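Local coordinates for protein nucleoporin NUP170 (Chaetomium thermophilum, PDB 5HAX) that is a nucleoporin, probably a structural building block of the nuclear pore complex, with a beta-propeller followed by a helical region, at residues A[141-146]-A[198-203]; A[177-180]-A[186-189]; A[194-199]-A[223-228]; A[244-247]-A[251-254]. All coordinates share one frame; numbering follows the deposited sequence.

Contact 1. Residues A[141-146]-A[198-203]; sequences SEIILL and HEIFYQ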
# COMPACT_ATOMS: atom_id res chain seq x y z
N SER A 141 24.42 -3.70 25.78
CA SER A 141 24.63 -2.85 26.95
C SER A 141 23.69 -1.66 27.03
O SER A 141 23.41 -1.19 28.14
CB SER A 141 26.08 -2.35 26.98
OG SER A 141 26.35 -1.61 28.16
N GLU A 142 23.19 -1.15 25.90
CA GLU A 142 22.40 0.07 25.92
C GLU A 142 21.62 0.20 24.62
O GLU A 142 21.88 -0.50 23.64
CB GLU A 142 23.29 1.30 26.14
CG GLU A 142 24.35 1.46 25.06
CD GLU A 142 25.37 2.53 25.40
OE1 GLU A 142 26.41 2.59 24.70
OE2 GLU A 142 25.15 3.29 26.36
N ILE A 143 20.65 1.11 24.63
CA ILE A 143 19.94 1.55 23.43
C ILE A 143 20.30 3.00 23.18
O ILE A 143 20.33 3.82 24.11
CB ILE A 143 18.41 1.39 23.56
CG1 ILE A 143 18.03 -0.08 23.79
CG2 ILE A 143 17.72 1.91 22.31
CD1 ILE A 143 18.03 -0.50 25.25
N ILE A 144 20.54 3.34 21.91
CA ILE A 144 21.04 4.65 21.51
C ILE A 144 20.08 5.24 20.49
O ILE A 144 19.68 4.55 19.54
CB ILE A 144 22.46 4.54 20.93
CG1 ILE A 144 23.40 3.86 21.93
CG2 ILE A 144 22.99 5.92 20.55
CD1 ILE A 144 24.69 3.36 21.33
N LEU A 145 19.72 6.50 20.68
CA LEU A 145 18.87 7.23 19.75
C LEU A 145 19.73 8.22 18.96
O LEU A 145 20.53 8.96 19.54
CB LEU A 145 17.76 7.98 20.48
CG LEU A 145 16.86 7.17 21.40
CD1 LEU A 145 15.81 8.07 22.02
CD2 LEU A 145 16.22 6.01 20.66
N LEU A 146 19.55 8.24 17.64
CA LEU A 146 20.21 9.19 16.76
C LEU A 146 19.17 9.90 15.91
O LEU A 146 18.25 9.27 15.39
CB LEU A 146 21.23 8.50 15.85
CG LEU A 146 22.45 7.86 16.52
CD1 LEU A 146 23.35 7.22 15.48
CD2 LEU A 146 23.22 8.87 17.35
N HIS A 198 9.20 -3.38 26.61
CA HIS A 198 9.68 -2.13 27.18
C HIS A 198 9.36 -0.98 26.24
O HIS A 198 9.10 -1.18 25.05
CB HIS A 198 11.20 -2.19 27.42
CG HIS A 198 11.63 -3.27 28.36
ND1 HIS A 198 11.80 -4.58 27.95
CD2 HIS A 198 11.93 -3.25 29.68
CE1 HIS A 198 12.19 -5.31 28.98
NE2 HIS A 198 12.27 -4.53 30.04
N GLU A 199 9.37 0.22 26.80
CA GLU A 199 9.17 1.45 26.03
C GLU A 199 10.26 2.44 26.41
O GLU A 199 10.63 2.55 27.59
CB GLU A 199 7.79 2.06 26.28
CG GLU A 199 7.56 3.37 25.52
CD GLU A 199 6.12 3.85 25.57
OE1 GLU A 199 5.31 3.25 26.31
OE2 GLU A 199 5.79 4.82 24.86
N ILE A 200 10.78 3.15 25.41
CA ILE A 200 11.77 4.20 25.63
C ILE A 200 11.05 5.54 25.54
O ILE A 200 10.38 5.83 24.54
CB ILE A 200 12.91 4.11 24.60
CG1 ILE A 200 13.73 2.84 24.84
CG2 ILE A 200 13.81 5.36 24.70
CD1 ILE A 200 14.99 2.73 24.02
N PHE A 201 11.20 6.34 26.58
CA PHE A 201 10.72 7.72 26.61
C PHE A 201 11.89 8.67 26.39
O PHE A 201 13.02 8.38 26.80
CB PHE A 201 10.04 8.04 27.94
CG PHE A 201 8.90 7.13 28.28
CD1 PHE A 201 7.63 7.36 27.79
CD2 PHE A 201 9.10 6.03 29.10
CE1 PHE A 201 6.58 6.52 28.11
CE2 PHE A 201 8.06 5.19 29.43
CZ PHE A 201 6.80 5.43 28.93
N TYR A 202 11.61 9.80 25.76
CA TYR A 202 12.62 10.84 25.66
C TYR A 202 11.95 12.19 25.49
O TYR A 202 10.84 12.29 24.95
CB TYR A 202 13.61 10.57 24.52
CG TYR A 202 13.03 10.58 23.12
CD1 TYR A 202 12.97 11.75 22.38
CD2 TYR A 202 12.56 9.41 22.53
CE1 TYR A 202 12.45 11.76 21.10
CE2 TYR A 202 12.04 9.41 21.26
CZ TYR A 202 11.99 10.59 20.54
OH TYR A 202 11.47 10.60 19.27
N GLN A 203 12.63 13.23 25.96
CA GLN A 203 12.11 14.59 25.95
C GLN A 203 13.26 15.56 25.71
O GLN A 203 14.43 15.22 25.90
CB GLN A 203 11.38 14.93 27.26
CG GLN A 203 12.27 14.83 28.49
CD GLN A 203 11.50 15.02 29.78
OE1 GLN A 203 10.34 15.44 29.77
NE2 GLN A 203 12.14 14.71 30.90
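The branch methyl CG2 of I143 meets the end methyl CD1 of I200 at 3.3 Å, tighter than two methyls normally pack. The I200 chain runs on extended (chi2 -172°), which brings CD1 against CG2 and, less closely, CB of I143. Both segments lie largely on strands of the Nup133 N-terminal-like region, a beta-propeller, and they belong to successive four-stranded antiparallel sheets; their axes stay 10.2 Å apart and cross at -44°, so what joins them is apolar side chains between adjacent blades. Further along, L145 sends CD1 obliquely against the Y202 ring, 3.6 Å from CD2 and slightly farther from CG. The ring gets there because CG of Y202 stands between the backbone N and the carbonyl carbon (chi1 64°), and its hydroxyl runs on to the backbone N of K123. CD1 of L145 also reaches CG2 of I200, at a looser 4.3 Å. V136 of the neighbouring strand 133-139 packs on both I143 and L145, while L189 lies against I200 and I187 against both L145 and Y202.

Contact 2. Residues A[177-180]-A[186-189]; sequences SFIV and RIFL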
# COMPACT_ATOMS: atom_id res chain seq x y z
N SER A 177 15.93 -7.57 20.41
CA SER A 177 16.04 -8.01 19.03
C SER A 177 14.95 -7.43 18.13
O SER A 177 15.02 -7.62 16.91
CB SER A 177 15.98 -9.55 18.93
OG SER A 177 17.14 -10.14 19.47
N PHE A 178 13.97 -6.74 18.69
CA PHE A 178 12.85 -6.20 17.93
C PHE A 178 12.55 -4.80 18.42
O PHE A 178 12.38 -4.58 19.62
CB PHE A 178 11.61 -7.10 18.07
CG PHE A 178 11.89 -8.56 17.87
CD1 PHE A 178 12.14 -9.06 16.60
CD2 PHE A 178 11.92 -9.44 18.94
CE1 PHE A 178 12.41 -10.40 16.40
CE2 PHE A 178 12.18 -10.78 18.76
CZ PHE A 178 12.43 -11.26 17.48
N ILE A 179 12.51 -3.85 17.48
CA ILE A 179 12.18 -2.45 17.77
C ILE A 179 11.11 -2.02 16.78
O ILE A 179 11.26 -2.24 15.57
CB ILE A 179 13.42 -1.54 17.65
CG1 ILE A 179 14.58 -2.08 18.48
CG2 ILE A 179 13.06 -0.11 18.07
CD1 ILE A 179 15.91 -1.41 18.17
N VAL A 180 10.05 -1.41 17.29
CA VAL A 180 8.98 -0.88 16.45
C VAL A 180 8.61 0.51 16.94
O VAL A 180 8.75 0.84 18.12
CB VAL A 180 7.73 -1.80 16.44
CG1 VAL A 180 8.08 -3.14 15.81
CG2 VAL A 180 7.19 -1.99 17.86
N ARG A 186 6.42 6.80 19.53
CA ARG A 186 6.63 5.89 20.64
C ARG A 186 7.49 4.72 20.20
O ARG A 186 7.30 4.18 19.10
CB ARG A 186 5.30 5.40 21.20
CG ARG A 186 4.39 6.50 21.72
CD ARG A 186 3.12 5.94 22.34
NE ARG A 186 3.38 5.29 23.62
CZ ARG A 186 2.44 4.79 24.41
NH1 ARG A 186 1.16 4.87 24.07
NH2 ARG A 186 2.77 4.21 25.56
N ILE A 187 8.43 4.31 21.05
CA ILE A 187 9.42 3.28 20.73
C ILE A 187 9.22 2.11 21.69
O ILE A 187 9.37 2.27 22.91
CB ILE A 187 10.85 3.83 20.83
CG1 ILE A 187 11.05 4.98 19.84
CG2 ILE A 187 11.87 2.72 20.56
CD1 ILE A 187 12.36 5.73 20.03
N PHE A 188 8.92 0.93 21.14
CA PHE A 188 8.72 -0.28 21.92
C PHE A 188 9.80 -1.31 21.60
O PHE A 188 10.26 -1.42 20.46
CB PHE A 188 7.33 -0.88 21.64
CG PHE A 188 6.19 -0.02 22.11
CD1 PHE A 188 5.87 0.07 23.45
CD2 PHE A 188 5.42 0.69 21.20
CE1 PHE A 188 4.82 0.86 23.88
CE2 PHE A 188 4.37 1.48 21.62
CZ PHE A 188 4.06 1.56 22.96
N LEU A 189 10.18 -2.09 22.62
CA LEU A 189 11.30 -3.03 22.53
C LEU A 189 10.90 -4.40 23.05
O LEU A 189 10.10 -4.53 23.99
CB LEU A 189 12.51 -2.55 23.34
CG LEU A 189 12.97 -1.10 23.17
CD1 LEU A 189 14.05 -0.81 24.20
CD2 LEU A 189 13.48 -0.83 21.77
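The F188 ring stands on a CB that touches V180 across the hairpin, 3.9 Å from its CG2, and then swings away from the opposite strand to lie over R186: CZ of F188 is 3.6 Å above one face of the guanidinium, displaced toward its rim. The R186 group also has polar partners, E199 in a salt bridge through NE and the carbonyl of K261 through NH2. At the other end the F178 ring has CB of S177 over the centre of one face. Neither phenyl ring meets the opposite strand directly. V180 and F188 are an antiparallel hydrogen-bonded pair. F188 N gives a nearly linear bond to V180 O (3.0 Å, 177°), and V180 N returns one to F188 O at 3.2 Å. I179 and L189 form the next, non-hydrogen-bonded pair, and their side chains lie alongside each other, pointing the same way. With CG of L189 anti to the carbonyl carbon (chi1 -48°), its CD2 comes 3.7 Å from CG1 of I179 and almost as near to its CG2. That CG2 also meets the CG2 methyl of I187 at 4.0 Å. Beyond this, S177 and F178 both face G190, a classic beta bulge. The hairpin supplies the first two strands of a four-stranded propeller blade: strand 198-202 follows next to 187-190, the I179 and I187 side packs on strand 114-120, and V180 and F178 pack on strand 230-236.

Contact 3. Residues A[194-199]-A[223-228]; sequences DTDIHE and GSRQQE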
# COMPACT_ATOMS: atom_id res chain seq x y z
N ASP A 194 12.78 -13.00 27.09
CA ASP A 194 11.49 -13.13 27.76
C ASP A 194 10.45 -12.49 26.86
O ASP A 194 10.76 -12.04 25.75
CB ASP A 194 11.52 -12.49 29.15
CG ASP A 194 12.11 -11.10 29.14
OD1 ASP A 194 13.20 -10.90 29.72
OD2 ASP A 194 11.49 -10.20 28.53
N THR A 195 9.21 -12.44 27.34
CA THR A 195 8.11 -11.85 26.59
C THR A 195 7.80 -10.42 27.02
O THR A 195 6.79 -9.86 26.58
CB THR A 195 6.85 -12.71 26.73
OG1 THR A 195 6.43 -12.73 28.10
CG2 THR A 195 7.10 -14.13 26.25
N ASP A 196 8.64 -9.82 27.86
CA ASP A 196 8.37 -8.47 28.34
C ASP A 196 8.50 -7.46 27.21
O ASP A 196 9.33 -7.61 26.30
CB ASP A 196 9.33 -8.08 29.46
CG ASP A 196 9.17 -8.93 30.70
OD1 ASP A 196 8.18 -9.69 30.79
OD2 ASP A 196 10.04 -8.83 31.59
N ILE A 197 7.70 -6.40 27.29
CA ILE A 197 7.74 -5.30 26.34
C ILE A 197 8.15 -4.04 27.10
O ILE A 197 7.53 -3.69 28.10
CB ILE A 197 6.39 -5.10 25.63
CG1 ILE A 197 6.16 -6.28 24.67
CG2 ILE A 197 6.36 -3.78 24.86
CD1 ILE A 197 4.80 -6.30 24.06
N HIS A 198 9.20 -3.38 26.61
CA HIS A 198 9.68 -2.13 27.18
C HIS A 198 9.36 -0.98 26.24
O HIS A 198 9.10 -1.18 25.05
CB HIS A 198 11.20 -2.19 27.42
CG HIS A 198 11.63 -3.27 28.36
ND1 HIS A 198 11.80 -4.58 27.95
CD2 HIS A 198 11.93 -3.25 29.68
CE1 HIS A 198 12.19 -5.31 28.98
NE2 HIS A 198 12.27 -4.53 30.04
N GLU A 199 9.37 0.22 26.80
CA GLU A 199 9.17 1.45 26.03
C GLU A 199 10.26 2.44 26.41
O GLU A 199 10.63 2.55 27.59
CB GLU A 199 7.79 2.06 26.28
CG GLU A 199 7.56 3.37 25.52
CD GLU A 199 6.12 3.85 25.57
OE1 GLU A 199 5.31 3.25 26.31
OE2 GLU A 199 5.79 4.82 24.86
N GLY A 223 7.15 -13.43 40.26
CA GLY A 223 6.84 -14.80 40.63
C GLY A 223 7.42 -15.82 39.66
O GLY A 223 8.47 -15.61 39.04
N SER A 224 6.72 -16.94 39.54
CA SER A 224 7.17 -18.04 38.69
C SER A 224 6.90 -17.72 37.23
O SER A 224 5.80 -17.30 36.86
CB SER A 224 6.45 -19.34 39.09
OG SER A 224 6.89 -20.42 38.29
N ARG A 225 7.92 -17.93 36.39
CA ARG A 225 7.82 -17.67 34.96
C ARG A 225 8.54 -18.78 34.21
O ARG A 225 9.70 -19.07 34.51
CB ARG A 225 8.41 -16.31 34.60
CG ARG A 225 7.57 -15.13 35.04
CD ARG A 225 8.33 -13.82 34.86
NE ARG A 225 9.37 -13.65 35.87
CZ ARG A 225 10.30 -12.70 35.83
NH1 ARG A 225 10.33 -11.83 34.83
NH2 ARG A 225 11.21 -12.62 36.80
N GLN A 226 7.86 -19.38 33.24
CA GLN A 226 8.45 -20.41 32.40
C GLN A 226 9.18 -19.77 31.22
O GLN A 226 9.02 -18.58 30.93
CB GLN A 226 7.37 -21.37 31.90
CG GLN A 226 6.65 -22.13 33.01
CD GLN A 226 5.47 -22.93 32.50
OE1 GLN A 226 5.58 -23.68 31.53
NE2 GLN A 226 4.32 -22.77 33.16
N GLN A 227 10.00 -20.57 30.54
CA GLN A 227 10.75 -20.07 29.40
C GLN A 227 9.82 -19.75 28.24
O GLN A 227 9.00 -20.58 27.84
CB GLN A 227 11.81 -21.08 28.95
CG GLN A 227 12.42 -20.71 27.60
CD GLN A 227 13.61 -21.56 27.22
OE1 GLN A 227 13.47 -22.75 26.92
NE2 GLN A 227 14.79 -20.96 27.21
N GLU A 228 9.96 -18.54 27.69
CA GLU A 228 9.21 -18.08 26.53
C GLU A 228 9.77 -16.73 26.14
O GLU A 228 10.07 -15.91 27.01
CB GLU A 228 7.70 -17.97 26.84
CG GLU A 228 6.85 -17.67 25.61
CD GLU A 228 5.38 -17.46 25.95
OE1 GLU A 228 5.03 -17.38 27.14
OE2 GLU A 228 4.56 -17.37 25.00
O HOH W 1 9.02 -12.22 31.92
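T195 leans its CG2 methyl against E228. Along the glutamate, CB passes 3.9 Å from the methyl and CG comes nearest, at 3.6 Å; CD and OE1 are still close by as the chain leads past. CG is anti to the backbone N (chi1 -172°) and the chain beyond is extended, so the carboxylate is carried beyond the threonine to R252 and S246. The carbonyl oxygen of E228 meets CG2 of T195 and, in a CA-H...O contact of 3.2 Å, CA of D194. D194 itself closes an Asx turn, its OD2 accepting from D196 N on the anti side of the carboxylate (3.0 Å), while its OD1 is hydrogen-bonded to S174. A water bridges the two segments: it donates to OD1 of D196 (2.9 Å) and accepts from NH1 of R225. D196 OD2 is hydrogen-bonded to the N217 amide; its approach to R225 NH1, near the guanidinium plane, is 4.4 Å, beyond a salt bridge. With R225 exposed and poorly ordered, attraction between these opposite charges is probably weak and partly solvent-mediated, whereas E228, through R252 and S246, ties its end of the loop to the next blade.

Contact 4. Residues A[244-247]-A[251-254]; sequences SLSN and IRTY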
# COMPACT_ATOMS: atom_id res chain seq x y z
N SER A 244 2.48 -8.89 19.98
CA SER A 244 3.71 -9.68 20.08
C SER A 244 3.42 -11.13 19.72
O SER A 244 2.34 -11.65 20.02
CB SER A 244 4.33 -9.60 21.48
OG SER A 244 3.67 -10.47 22.39
N LEU A 245 4.39 -11.77 19.08
CA LEU A 245 4.36 -13.19 18.78
C LEU A 245 5.50 -13.86 19.54
O LEU A 245 6.63 -13.38 19.50
CB LEU A 245 4.51 -13.44 17.28
CG LEU A 245 4.51 -14.90 16.82
CD1 LEU A 245 3.16 -15.55 17.10
CD2 LEU A 245 4.85 -15.00 15.34
N SER A 246 5.19 -14.95 20.24
CA SER A 246 6.18 -15.66 21.04
C SER A 246 6.67 -16.91 20.31
O SER A 246 6.13 -17.32 19.28
CB SER A 246 5.60 -16.04 22.40
OG SER A 246 4.98 -17.31 22.37
N ASN A 247 7.72 -17.51 20.87
CA ASN A 247 8.29 -18.73 20.31
C ASN A 247 7.36 -19.92 20.49
O ASN A 247 7.53 -20.93 19.79
CB ASN A 247 9.63 -19.04 20.97
CG ASN A 247 9.48 -19.40 22.43
OD1 ASN A 247 8.95 -18.63 23.22
ND2 ASN A 247 9.92 -20.60 22.78
N ILE A 251 -0.06 -15.31 20.90
CA ILE A 251 -0.32 -13.97 20.39
C ILE A 251 -0.84 -13.13 21.55
O ILE A 251 -1.87 -13.45 22.15
CB ILE A 251 -1.34 -13.99 19.24
CG1 ILE A 251 -0.84 -14.86 18.09
CG2 ILE A 251 -1.62 -12.57 18.76
CD1 ILE A 251 -1.88 -15.08 17.00
N ARG A 252 -0.13 -12.04 21.85
CA ARG A 252 -0.53 -11.10 22.89
C ARG A 252 -0.88 -9.77 22.26
O ARG A 252 -0.18 -9.29 21.36
CB ARG A 252 0.59 -10.92 23.92
CG ARG A 252 0.87 -12.17 24.75
CD ARG A 252 2.07 -11.98 25.67
NE ARG A 252 2.21 -13.07 26.64
CZ ARG A 252 2.83 -14.22 26.39
NH1 ARG A 252 3.37 -14.46 25.21
NH2 ARG A 252 2.91 -15.14 27.34
N THR A 253 -1.98 -9.18 22.71
CA THR A 253 -2.46 -7.89 22.23
C THR A 253 -2.38 -6.87 23.35
O THR A 253 -2.85 -7.13 24.47
CB THR A 253 -3.90 -7.98 21.71
OG1 THR A 253 -3.99 -8.99 20.70
CG2 THR A 253 -4.38 -6.64 21.14
N TYR A 254 -1.79 -5.72 23.06
CA TYR A 254 -1.65 -4.62 24.01
C TYR A 254 -2.33 -3.38 23.43
O TYR A 254 -2.28 -3.15 22.22
CB TYR A 254 -0.18 -4.31 24.29
CG TYR A 254 0.61 -5.47 24.85
CD1 TYR A 254 1.07 -6.49 24.02
CD2 TYR A 254 0.92 -5.54 26.20
CE1 TYR A 254 1.79 -7.55 24.53
CE2 TYR A 254 1.65 -6.60 26.72
CZ TYR A 254 2.08 -7.60 25.88
OH TYR A 254 2.81 -8.65 26.38
O HOH W 2 3.38 -13.19 22.56
O HOH W 3 4.89 -9.97 24.85
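S244 holds OG between its backbone N and carbonyl carbon (chi1 80°), and R252 across from it has CG anti to the carbonyl carbon (chi1 -67°) and stays extended as far as NE. The hydroxyl therefore lies over the root of the arginine, 3.5 Å from its CB, while the guanidinium runs on along the neighbouring strand to S246, whose CB approaches NH1 at the edge of the group, near its plane. A water at that same edge accepts from R252 NH1 (2.9 Å) and hydrogen-bonds to S244 OG. A second water joins S244 OG (2.8 Å) to Y254 OH, so two waters grip the serine oxygen within a buried site. The backbones belong to a beta hairpin, strands 241-246 and 251-255, inside a four-stranded antiparallel propeller blade; S244 and R252 are a hydrogen-bonded pair, with S244 N to R252 O at 3.0 Å and R252 N to S244 O at 3.1 Å. One step on, L245 and I251 form a non-hydrogen-bonded pair on the other face, CD1 of L245 lying 4.2 Å from CG1 of I251; that greasy side rests on strand 293-298. On the polar face E267 is a second acid for R252, through NE, beside E228.

Contacts 1 and 4 are buried, contact 2 partly so, and contact 3 lies at the surface. Contacts 2 and 4 are hairpins within successive blades, held by paired backbone bonds; contact 1 joins the blade of contact 2 to the preceding one purely through hydrocarbon, while contact 3 holds the loop that leads to the following blade through a threonine methyl, a water and loosely placed charges, and E228 fastens that loop to contact 4. Strand 198-202 serves both contacts 1 and 3, and strand 187-190 of contact 2 pairs beside it, with a probable H198 O to L189 N bond. I197 also packs on Y254. Contacts 1 and 4 do not touch, their centres about 22 Å apart.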